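Local coordinates for sulfur carrier protein CysO (Mycobacterium tuberculosis, PDB 3DWG) that probably serves, in its thiocarboxylated form, as the sulfur donor for CysM-dependent cysteine biosynthesis, at residues I10-T15 with Y39-R45. Residue numbers count along the deposited sequence, not the author numbering.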
loop_
_atom_site.group_PDB
_atom_site.type_symbol
_atom_site.label_atom_id
_atom_site.label_comp_id
_atom_site.label_asym_id
_atom_site.label_seq_id
_atom_site.Cartn_x
_atom_site.Cartn_y
_atom_site.Cartn_z
ATOM N N ILE C 10 -0.073 25.557 -21.640
ATOM C CA ILE C 10 -0.754 26.841 -21.573
ATOM C C ILE C 10 0.122 28.041 -22.011
ATOM O O ILE C 10 -0.408 29.046 -22.471
ATOM C CB ILE C 10 -1.369 27.038 -20.202
ATOM C CG1 ILE C 10 -2.315 28.216 -20.203
ATOM C CG2 ILE C 10 -0.272 27.132 -19.090
ATOM C CD1 ILE C 10 -2.937 28.495 -18.856
ATOM N N LEU C 11 1.435 27.897 -21.911
ATOM C CA LEU C 11 2.331 29.010 -22.281
ATOM C C LEU C 11 2.996 28.863 -23.627
ATOM O O LEU C 11 3.785 29.747 -24.068
ATOM C CB LEU C 11 3.415 29.219 -21.216
ATOM C CG LEU C 11 2.920 29.603 -19.823
ATOM C CD1 LEU C 11 4.139 29.660 -18.920
ATOM C CD2 LEU C 11 2.181 30.962 -19.934
ATOM N N ARG C 12 2.723 27.744 -24.302
ATOM C CA ARG C 12 3.383 27.476 -25.583
ATOM C C ARG C 12 2.999 28.419 -26.751
ATOM O O ARG C 12 3.740 28.514 -27.724
ATOM C CB ARG C 12 3.163 26.015 -25.953
ATOM C CG ARG C 12 4.060 25.080 -25.154
ATOM C CD ARG C 12 3.772 23.600 -25.470
ATOM N NE ARG C 12 4.138 22.803 -24.304
ATOM C CZ ARG C 12 3.869 21.521 -24.123
ATOM N NH1 ARG C 12 3.243 20.843 -25.071
ATOM N NH2 ARG C 12 4.244 20.926 -22.989
ATOM N N PRO C 13 1.858 29.094 -26.661
ATOM C CA PRO C 13 1.640 30.128 -27.684
ATOM C C PRO C 13 2.688 31.239 -27.651
ATOM O O PRO C 13 2.791 32.002 -28.632
ATOM C CB PRO C 13 0.304 30.724 -27.265
ATOM C CG PRO C 13 -0.422 29.567 -26.661
ATOM C CD PRO C 13 0.675 28.979 -25.786
ATOM N N HIS C 14 3.428 31.368 -26.548
ATOM C CA HIS C 14 4.499 32.382 -26.488
ATOM C C HIS C 14 5.790 31.901 -27.062
ATOM O O HIS C 14 6.678 32.715 -27.396
ATOM C CB HIS C 14 4.724 32.839 -25.047
ATOM C CG HIS C 14 3.550 33.544 -24.485
ATOM N ND1 HIS C 14 3.362 34.899 -24.648
ATOM C CD2 HIS C 14 2.478 33.091 -23.788
ATOM C CE1 HIS C 14 2.219 35.249 -24.082
ATOM N NE2 HIS C 14 1.663 34.171 -23.555
ATOM N N THR C 15 5.934 30.590 -27.168
ATOM C CA THR C 15 7.172 30.000 -27.607
ATOM C C THR C 15 7.021 29.332 -28.976
ATOM O O THR C 15 7.767 28.425 -29.282
ATOM C CB THR C 15 7.692 28.965 -26.601
ATOM O OG1 THR C 15 6.652 27.981 -26.343
ATOM C CG2 THR C 15 8.072 29.651 -25.282
ATOM N N TYR C 39 10.802 35.472 -26.372
ATOM C CA TYR C 39 9.396 34.995 -26.377
ATOM C C TYR C 39 8.488 36.023 -25.716
ATOM O O TYR C 39 7.989 35.858 -24.580
ATOM C CB TYR C 39 9.270 33.597 -25.714
ATOM C CG TYR C 39 10.275 32.584 -26.236
ATOM C CD1 TYR C 39 11.368 32.200 -25.483
ATOM C CD2 TYR C 39 10.156 32.041 -27.545
ATOM C CE1 TYR C 39 12.320 31.295 -25.957
ATOM C CE2 TYR C 39 11.075 31.146 -28.017
ATOM C CZ TYR C 39 12.154 30.765 -27.252
ATOM O OH TYR C 39 13.065 29.866 -27.739
ATOM N N SER C 40 8.279 37.115 -26.444
ATOM C CA SER C 40 7.563 38.266 -25.952
ATOM C C SER C 40 6.274 37.888 -25.253
ATOM O O SER C 40 5.518 37.066 -25.762
ATOM C CB SER C 40 7.256 39.178 -27.160
ATOM O OG SER C 40 6.798 40.449 -26.744
ATOM N N GLY C 41 6.041 38.477 -24.079
ATOM C CA GLY C 41 4.784 38.335 -23.345
ATOM C C GLY C 41 4.833 37.221 -22.309
ATOM O O GLY C 41 3.910 37.093 -21.490
ATOM N N ILE C 42 5.889 36.412 -22.339
ATOM C CA ILE C 42 5.897 35.217 -21.481
ATOM C C ILE C 42 6.072 35.646 -20.027
ATOM O O ILE C 42 5.405 35.126 -19.173
ATOM C CB ILE C 42 6.902 34.099 -21.938
ATOM C CG1 ILE C 42 6.534 32.743 -21.299
ATOM C CG2 ILE C 42 8.405 34.474 -21.702
ATOM C CD1 ILE C 42 7.312 31.563 -21.826
ATOM N N SER C 43 6.935 36.628 -19.745
ATOM C CA SER C 43 7.200 36.959 -18.336
ATOM C C SER C 43 5.971 37.468 -17.600
ATOM O O SER C 43 5.747 37.107 -16.448
ATOM C CB SER C 43 8.366 37.932 -18.167
ATOM O OG SER C 43 8.132 39.073 -18.926
ATOM N N GLU C 44 5.148 38.282 -18.268
ATOM C CA GLU C 44 3.935 38.770 -17.666
ATOM C C GLU C 44 2.988 37.640 -17.224
ATOM O O GLU C 44 2.243 37.806 -16.251
ATOM C CB GLU C 44 3.208 39.715 -18.631
ATOM N N ARG C 45 3.013 36.518 -17.947
ATOM C CA ARG C 45 2.216 35.342 -17.583
ATOM C C ARG C 45 2.707 34.615 -16.335
ATOM O O ARG C 45 1.941 33.926 -15.648
ATOM C CB ARG C 45 2.178 34.327 -18.746
ATOM C CG ARG C 45 1.781 34.872 -20.133
ATOM C CD ARG C 45 0.306 35.178 -20.261
ATOM N NE ARG C 45 -0.565 34.056 -19.844
ATOM C CZ ARG C 45 -0.924 33.011 -20.598
ATOM N NH1 ARG C 45 -0.471 32.858 -21.850
ATOM N NH2 ARG C 45 -1.724 32.082 -20.074
HETATM O O HOH W 1 5.543 35.520 -27.988
#
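A single imidazole can tie two distant segments together when both of its nitrogens are used, and His-14 illustrates the principle. ND1 of His-14 donates to the carbonyl O of Ser-40 (3.3 Å), while NE2 of His-14 accepts from NH1 of Arg-45 (3.0 Å), a pattern consistent with a neutral ring carrying its proton on ND1. Water 1 reinforces the link, its O donating to O of His-14 (3.1 Å) and to O of Ser-40 (2.7 Å). A type II turn from Tyr-39 to Ile-42 presents the Ser-40 carbonyl, and the helical turn that follows supplies Arg-45. At its positive phi of 94°, a CB on Gly-41 would clash with the carbonyl O of Ser-40 and crowd CE1 of His-14. CA of Ile-42 lies over one face of the His-14 ring. Packing extends from this centre in two directions. CD2 of Leu-11 meets CB of Arg-45 at 3.6 Å and covers a face of the guanidinium; CG2 of Thr-15 makes a CH-pi contact over the Tyr-39 ring, 4.0 Å from its centroid. Within this beta-grasp fold, the contact joins the loop between strands 3-6 and 20-23 to the link from helix 28-38 into helix 42-46, with Ile-42 also resting on Leu-35.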